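Side-chain contacts in inositol-3-phosphate synthase (Caenorhabditis elegans, PDB 1VKO), which binds NAD through a Rossmann-type domain and belongs to a synthase family, here modelled as an assembly of four protein chains: residues A[77-82]-A[446-451]; A[94-99]-A[154-159]; A[452-457]-A[477-482]. All blocks are in the same frame, centred on the assembly; numbering follows the deposited sequence.

Interaction 1: A[77-82]-A[446-451]; sequences TGLLLV and PLIYDL
The gamma methyl CG2 of I448 reaches from helix 440-458 to two leucines on one face of strand 77-82. It lies 3.9 Å from CD2 of L79, and the longer approach of I448 CG2 to L81 CD2 is 4.3 Å. L79 holds its CG anti to the backbone N (chi1 176°), beside its carbonyl carbon, which turns CD2 to the helix; its side chain and that of I448 cross at about a right angle. I448 keeps CG1 beside the backbone N (chi1 -74°), which leaves CG2 anti to that nitrogen and facing the strand. The beta-branched residue thus offers a short, stiff methyl, and each leucine brings one terminal methyl, CD2, to it. I448 also packs on N88 and F325. Its neighbour Y449 starts away from the strand, though its ring comes back nearer; it packs on I96 and hydrogen-bonds through OH to A92 O. Strand 77-82 lies between strands 154-159 and 242-247 of a parallel sheet, and V82, at its carboxyl end, touches NAD. This is the first beta strand of a Rossmann fold, leading into the nucleotide site, with helix 440-458 packed against it.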
# COMPACT_ATOMS: atom_id res chain seq x y z
N THR A 77 45.19 1.95 1.36
CA THR A 77 44.13 2.65 2.12
C THR A 77 43.55 1.88 3.31
O THR A 77 43.03 0.79 3.16
CB THR A 77 43.01 3.07 1.13
OG1 THR A 77 43.55 4.06 0.25
CG2 THR A 77 41.86 3.80 1.81
N GLY A 78 43.66 2.47 4.49
CA GLY A 78 43.04 1.89 5.68
C GLY A 78 41.78 2.65 6.02
O GLY A 78 41.75 3.88 5.90
N LEU A 79 40.76 1.92 6.47
CA LEU A 79 39.51 2.52 6.97
C LEU A 79 39.24 2.10 8.40
O LEU A 79 39.23 0.88 8.73
CB LEU A 79 38.28 2.18 6.06
CG LEU A 79 36.86 2.64 6.48
CD1 LEU A 79 36.76 4.16 6.48
CD2 LEU A 79 35.79 2.09 5.56
N LEU A 80 39.00 3.11 9.23
CA LEU A 80 38.72 2.89 10.64
C LEU A 80 37.29 3.27 10.99
O LEU A 80 36.90 4.45 10.90
CB LEU A 80 39.66 3.74 11.52
CG LEU A 80 41.14 3.43 11.55
CD1 LEU A 80 41.93 4.70 11.92
CD2 LEU A 80 41.40 2.31 12.52
N LEU A 81 36.51 2.29 11.45
CA LEU A 81 35.10 2.61 11.71
C LEU A 81 34.85 2.75 13.16
O LEU A 81 35.28 1.90 13.96
CB LEU A 81 34.17 1.55 11.10
CG LEU A 81 34.37 1.22 9.62
CD1 LEU A 81 33.46 0.13 9.10
CD2 LEU A 81 34.19 2.46 8.78
N VAL A 82 34.16 3.80 13.52
CA VAL A 82 33.64 3.89 14.88
C VAL A 82 32.30 3.22 14.90
O VAL A 82 31.42 3.51 14.06
CB VAL A 82 33.58 5.33 15.38
CG1 VAL A 82 33.38 5.34 16.89
CG2 VAL A 82 34.87 6.07 14.99
N PRO A 446 27.35 -0.68 1.47
CA PRO A 446 27.88 -0.23 0.19
C PRO A 446 28.19 1.28 0.21
O PRO A 446 29.15 1.70 -0.44
CB PRO A 446 26.75 -0.54 -0.81
CG PRO A 446 25.59 -0.99 -0.01
CD PRO A 446 26.10 -1.45 1.31
N LEU A 447 27.41 2.06 0.98
CA LEU A 447 27.58 3.51 1.06
C LEU A 447 28.80 3.84 1.90
O LEU A 447 29.45 4.87 1.72
CB LEU A 447 26.34 4.19 1.66
CG LEU A 447 25.15 4.64 0.80
CD1 LEU A 447 24.68 3.60 -0.18
CD2 LEU A 447 23.99 5.06 1.70
N ILE A 448 29.10 2.97 2.84
CA ILE A 448 30.32 3.13 3.56
C ILE A 448 31.47 2.91 2.58
O ILE A 448 32.44 3.66 2.61
CB ILE A 448 30.40 2.18 4.73
CG1 ILE A 448 29.46 2.64 5.86
CG2 ILE A 448 31.87 2.10 5.23
CD1 ILE A 448 29.22 1.61 6.92
N TYR A 449 31.36 1.92 1.68
CA TYR A 449 32.44 1.70 0.73
C TYR A 449 32.54 2.89 -0.21
O TYR A 449 33.62 3.32 -0.50
CB TYR A 449 32.33 0.41 -0.10
CG TYR A 449 32.10 -0.85 0.64
CD1 TYR A 449 32.72 -1.12 1.84
CD2 TYR A 449 31.24 -1.81 0.12
CE1 TYR A 449 32.51 -2.33 2.51
CE2 TYR A 449 31.01 -3.02 0.76
CZ TYR A 449 31.65 -3.26 1.95
OH TYR A 449 31.35 -4.42 2.60
N ASP A 450 31.41 3.47 -0.63
CA ASP A 450 31.49 4.59 -1.55
C ASP A 450 32.09 5.84 -0.92
O ASP A 450 32.87 6.57 -1.59
CB ASP A 450 30.14 4.96 -2.12
CG ASP A 450 29.52 3.84 -2.98
OD1 ASP A 450 30.27 3.19 -3.75
OD2 ASP A 450 28.29 3.58 -2.95
N LEU A 451 31.72 6.13 0.33
CA LEU A 451 32.26 7.34 0.97
C LEU A 451 33.79 7.23 1.09
O LEU A 451 34.54 8.13 0.70
CB LEU A 451 31.60 7.59 2.33
CG LEU A 451 30.11 7.97 2.36
CD1 LEU A 451 29.49 7.49 3.66
CD2 LEU A 451 29.88 9.47 2.17

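Interaction 2: A[94-99]-A[154-159]; sequences GSIFAN and LIISGW
I96 meets the delta methyl of I156 with its own, tip to tip, and the two CD1 atoms, I96 CD1 and I156 CD1, are modelled 3.2 Å apart. That is closer than methyl groups normally settle, so the exact spacing is doubtful. Both isoleucines place CG1 beside the backbone N, and in both the chain then runs on extended (chi2 166° in I96, -177° in I156), carrying CD1 out from the backbone; the two side chains meet at a slant. L154 adds a looser touch at the edge, with its CD1 4.5 Å from I96 CD1. I96 is the helix residue that enters this contact, and a branched aliphatic chain suits a place where a helix must be fitted against the face of a sheet. Helix 87-100 follows strand 77-82, and strand 154-159 is the parallel neighbour of that strand at the sheet's outer end, so the contact belongs to the first beta-alpha-beta crossover of the Rossmann fold, here with a long insertion before the second strand. Further along strand 154-159, W159 touches NAD and hydrogen-bonds through NE1 to D230. At the carboxyl-terminal end of the helical segment, N99 folds its amide back onto its own helix: ND2 donates to S95 O at 2.7 Å in an almost straight bond, from a position tilted out of the carbonyl plane. The backbone N of N99 reaches the same S95 O at 2.8 Å from the opposite face, so two donors grip one oxygen, and ND2 also bonds N115 O.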
# COMPACT_ATOMS: atom_id res chain seq x y z
N GLY A 94 32.31 -7.98 6.80
CA GLY A 94 31.90 -9.30 6.32
C GLY A 94 31.86 -9.41 4.81
O GLY A 94 32.43 -10.33 4.23
N SER A 95 31.18 -8.45 4.18
CA SER A 95 30.99 -8.44 2.73
C SER A 95 32.26 -8.24 1.91
O SER A 95 32.34 -8.76 0.78
CB SER A 95 29.97 -7.38 2.33
OG SER A 95 28.75 -7.56 3.04
N ILE A 96 33.24 -7.50 2.44
CA ILE A 96 34.58 -7.41 1.79
C ILE A 96 35.22 -8.79 1.70
O ILE A 96 35.60 -9.26 0.62
CB ILE A 96 35.48 -6.32 2.51
CG1 ILE A 96 34.87 -4.92 2.27
CG2 ILE A 96 36.84 -6.27 1.97
CD1 ILE A 96 35.43 -3.83 3.17
N PHE A 97 35.27 -9.48 2.83
CA PHE A 97 35.82 -10.85 2.85
C PHE A 97 35.04 -11.72 1.91
O PHE A 97 35.60 -12.49 1.15
CB PHE A 97 35.70 -11.43 4.25
CG PHE A 97 36.78 -10.95 5.19
CD1 PHE A 97 38.12 -10.90 4.78
CD2 PHE A 97 36.46 -10.58 6.49
CE1 PHE A 97 39.11 -10.45 5.65
CE2 PHE A 97 37.45 -10.16 7.37
CZ PHE A 97 38.76 -10.08 6.96
N ALA A 98 33.72 -11.59 1.97
CA ALA A 98 32.84 -12.43 1.23
C ALA A 98 33.07 -12.23 -0.24
O ALA A 98 33.11 -13.20 -0.99
CB ALA A 98 31.41 -12.13 1.61
N ASN A 99 33.25 -10.98 -0.68
CA ASN A 99 33.63 -10.73 -2.09
C ASN A 99 35.05 -11.15 -2.49
O ASN A 99 35.28 -11.57 -3.61
CB ASN A 99 33.38 -9.28 -2.49
CG ASN A 99 31.92 -9.00 -2.73
OD1 ASN A 99 31.45 -8.99 -3.88
ND2 ASN A 99 31.19 -8.76 -1.64
N LEU A 154 40.50 -2.33 0.61
CA LEU A 154 40.40 -1.55 1.85
C LEU A 154 40.80 -2.42 3.02
O LEU A 154 40.29 -3.53 3.17
CB LEU A 154 38.99 -1.01 2.08
CG LEU A 154 38.26 -0.03 1.14
CD1 LEU A 154 36.78 0.15 1.58
CD2 LEU A 154 38.96 1.36 1.04
N ILE A 155 41.73 -1.93 3.84
CA ILE A 155 42.08 -2.59 5.09
C ILE A 155 41.28 -1.93 6.21
O ILE A 155 41.36 -0.71 6.40
CB ILE A 155 43.59 -2.38 5.41
CG1 ILE A 155 44.50 -3.16 4.44
CG2 ILE A 155 43.88 -2.79 6.83
CD1 ILE A 155 45.10 -2.32 3.29
N ILE A 156 40.56 -2.72 7.00
CA ILE A 156 39.63 -2.16 7.97
C ILE A 156 39.85 -2.55 9.44
O ILE A 156 39.85 -3.71 9.78
CB ILE A 156 38.20 -2.49 7.56
CG1 ILE A 156 37.87 -1.93 6.18
CG2 ILE A 156 37.22 -2.06 8.65
CD1 ILE A 156 36.40 -2.17 5.75
N SER A 157 40.00 -1.56 10.31
CA SER A 157 39.89 -1.77 11.74
C SER A 157 38.86 -0.75 12.31
O SER A 157 38.07 -0.16 11.55
CB SER A 157 41.25 -1.56 12.38
OG SER A 157 41.19 -1.88 13.75
N GLY A 158 38.89 -0.57 13.63
CA GLY A 158 38.14 0.45 14.28
C GLY A 158 37.82 0.14 15.72
O GLY A 158 38.47 -0.69 16.34
N TRP A 159 36.80 0.83 16.24
CA TRP A 159 36.51 0.80 17.67
C TRP A 159 35.08 0.45 18.02
O TRP A 159 34.15 0.75 17.27
CB TRP A 159 36.79 2.14 18.28
CG TRP A 159 38.15 2.71 18.03
CD1 TRP A 159 39.24 2.63 18.86
CD2 TRP A 159 38.55 3.51 16.92
NE1 TRP A 159 40.30 3.31 18.31
CE2 TRP A 159 39.90 3.86 17.12
CE3 TRP A 159 37.91 3.95 15.75
CZ2 TRP A 159 40.62 4.65 16.20
CZ3 TRP A 159 38.59 4.76 14.87
CH2 TRP A 159 39.95 5.09 15.09

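Interaction 3: A[452-457]-A[477-482]; sequences AILTEL and SILSLL
L454 gives up more surface than any other residue in this contact, and L479 comes second. The two leucines slide past each other in opposite directions: L454 CB lies 3.5 Å from L479 CD2, while the tip of L454 is less close, CD1 to L479 CD2 being 4.1 Å. In L454 CG is anti to the carbonyl carbon (chi1 -66°), which helps bring its CD1 to segment 477-482. There CD1 finds a second partner in L482, whose CD2 is 3.7 Å away, so that this one methyl is flanked by two leucines three positions apart. That spacing follows from the 3-10 conformation of 477-482, in which backbone bonds run to the third residue, as in L482 N to L479 O at 3.0 Å. L479 divides its branches: CD2 serves L454, and CD1 crosses to T455, coming 3.9 Å from T455 OG1. The threonine hydroxyl is already bonded to L451 O one helical turn back, which probably lessens the cost of burying it beside a methyl. I478 covers the helix next, but more loosely, and its other neighbours include F526 of the second subunit. The contact joins helix 440-458 to the 3-10 segment that lies before helix 498-513, whose L505 packs on L454 and L481 and encloses the leucines further. The side chain of L482 is about 10 Å from both the bound NAD and the bound pyrophosphate. No hydrogen bond joins the two segments. Between them the joint therefore probably rests on the fit of leucine methyls and the exclusion of water, without directional bonds to fix its register.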
# COMPACT_ATOMS: atom_id res chain seq x y z
N ALA A 452 34.26 6.11 1.60
CA ALA A 452 35.69 5.91 1.72
C ALA A 452 36.31 6.12 0.33
O ALA A 452 37.33 6.82 0.20
CB ALA A 452 36.00 4.51 2.28
N ILE A 453 35.67 5.57 -0.69
CA ILE A 453 36.32 5.39 -1.98
C ILE A 453 36.40 6.74 -2.71
O ILE A 453 37.43 7.10 -3.28
CB ILE A 453 35.63 4.25 -2.78
CG1 ILE A 453 36.10 2.89 -2.22
CG2 ILE A 453 35.92 4.34 -4.29
CD1 ILE A 453 35.37 1.70 -2.78
N LEU A 454 35.33 7.51 -2.64
CA LEU A 454 35.36 8.82 -3.24
C LEU A 454 36.30 9.76 -2.50
O LEU A 454 36.84 10.70 -3.10
CB LEU A 454 33.95 9.40 -3.29
CG LEU A 454 33.07 8.60 -4.23
CD1 LEU A 454 31.63 8.87 -3.95
CD2 LEU A 454 33.42 8.80 -5.73
N THR A 455 36.51 9.52 -1.19
CA THR A 455 37.44 10.34 -0.41
C THR A 455 38.90 10.14 -0.85
O THR A 455 39.61 11.11 -1.08
CB THR A 455 37.29 10.08 1.09
OG1 THR A 455 35.99 10.51 1.51
CG2 THR A 455 38.24 11.00 1.87
N GLU A 456 39.32 8.88 -0.95
CA GLU A 456 40.68 8.55 -1.40
C GLU A 456 40.91 9.10 -2.80
O GLU A 456 42.02 9.56 -3.12
CB GLU A 456 40.91 7.05 -1.39
CG GLU A 456 42.37 6.64 -1.50
CD GLU A 456 42.94 6.78 -2.89
OE1 GLU A 456 42.24 6.41 -3.86
OE2 GLU A 456 44.10 7.26 -3.04
N LEU A 457 39.88 9.05 -3.64
CA LEU A 457 39.97 9.59 -4.98
C LEU A 457 40.16 11.09 -4.89
O LEU A 457 41.07 11.63 -5.52
CB LEU A 457 38.74 9.24 -5.83
CG LEU A 457 38.57 10.13 -7.08
CD1 LEU A 457 39.72 9.93 -8.10
CD2 LEU A 457 37.22 9.98 -7.73
N SER A 477 31.73 18.16 -0.35
CA SER A 477 30.33 18.09 -0.66
C SER A 477 29.96 17.16 -1.81
O SER A 477 28.82 16.75 -1.90
CB SER A 477 29.76 19.50 -0.90
OG SER A 477 30.58 20.28 -1.77
N ILE A 478 30.90 16.81 -2.68
CA ILE A 478 30.63 15.83 -3.74
C ILE A 478 30.16 14.48 -3.20
O ILE A 478 29.71 13.63 -3.97
CB ILE A 478 31.85 15.58 -4.68
CG1 ILE A 478 33.10 15.10 -3.91
CG2 ILE A 478 32.15 16.78 -5.54
CD1 ILE A 478 34.08 14.41 -4.80
N LEU A 479 30.27 14.30 -1.88
CA LEU A 479 29.82 13.07 -1.21
C LEU A 479 28.32 13.08 -0.89
O LEU A 479 27.77 12.12 -0.36
CB LEU A 479 30.59 12.87 0.11
CG LEU A 479 32.11 12.68 0.06
CD1 LEU A 479 32.59 12.34 1.46
CD2 LEU A 479 32.46 11.57 -0.93
N SER A 480 27.67 14.18 -1.24
CA SER A 480 26.27 14.46 -0.95
C SER A 480 25.28 13.40 -1.36
O SER A 480 24.28 13.21 -0.67
CB SER A 480 25.87 15.76 -1.64
OG SER A 480 26.53 16.78 -0.97
N LEU A 481 25.51 12.76 -2.50
CA LEU A 481 24.59 11.74 -3.00
C LEU A 481 24.46 10.60 -2.03
O LEU A 481 23.46 9.90 -2.04
CB LEU A 481 24.95 11.22 -4.41
CG LEU A 481 26.15 10.32 -4.67
CD1 LEU A 481 26.03 9.66 -6.09
CD2 LEU A 481 27.38 11.17 -4.56
N LEU A 482 25.48 10.44 -1.19
CA LEU A 482 25.49 9.37 -0.22
C LEU A 482 24.90 9.80 1.13
O LEU A 482 24.74 8.97 2.03
CB LEU A 482 26.92 8.82 -0.02
CG LEU A 482 27.58 7.98 -1.12
CD1 LEU A 482 26.55 7.32 -2.00
CD2 LEU A 482 28.54 8.77 -1.96

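How the interactions relate
All three contacts are buried and apolar, without a hydrogen bond across any of them, yet they serve different parts of the fold. Interactions 1 and 2 work on the same parallel sheet, whose neighbouring strands are joined by a probable hydrogen bond from L79 N to I155 O (2.7 Å). Interaction 2 lies furthest from the chain's centre, at the sheet's outer strand, and its I156 is partly exposed, while the touching residues of interactions 1 and 3 are all buried. These two share helix 440-458, and L451 of interaction 1 reaches L479 and L482. Isoleucine methyls lead in interactions 1 and 2, leucines in interaction 3, which covers the largest area. Segments of all three meet the second subunit.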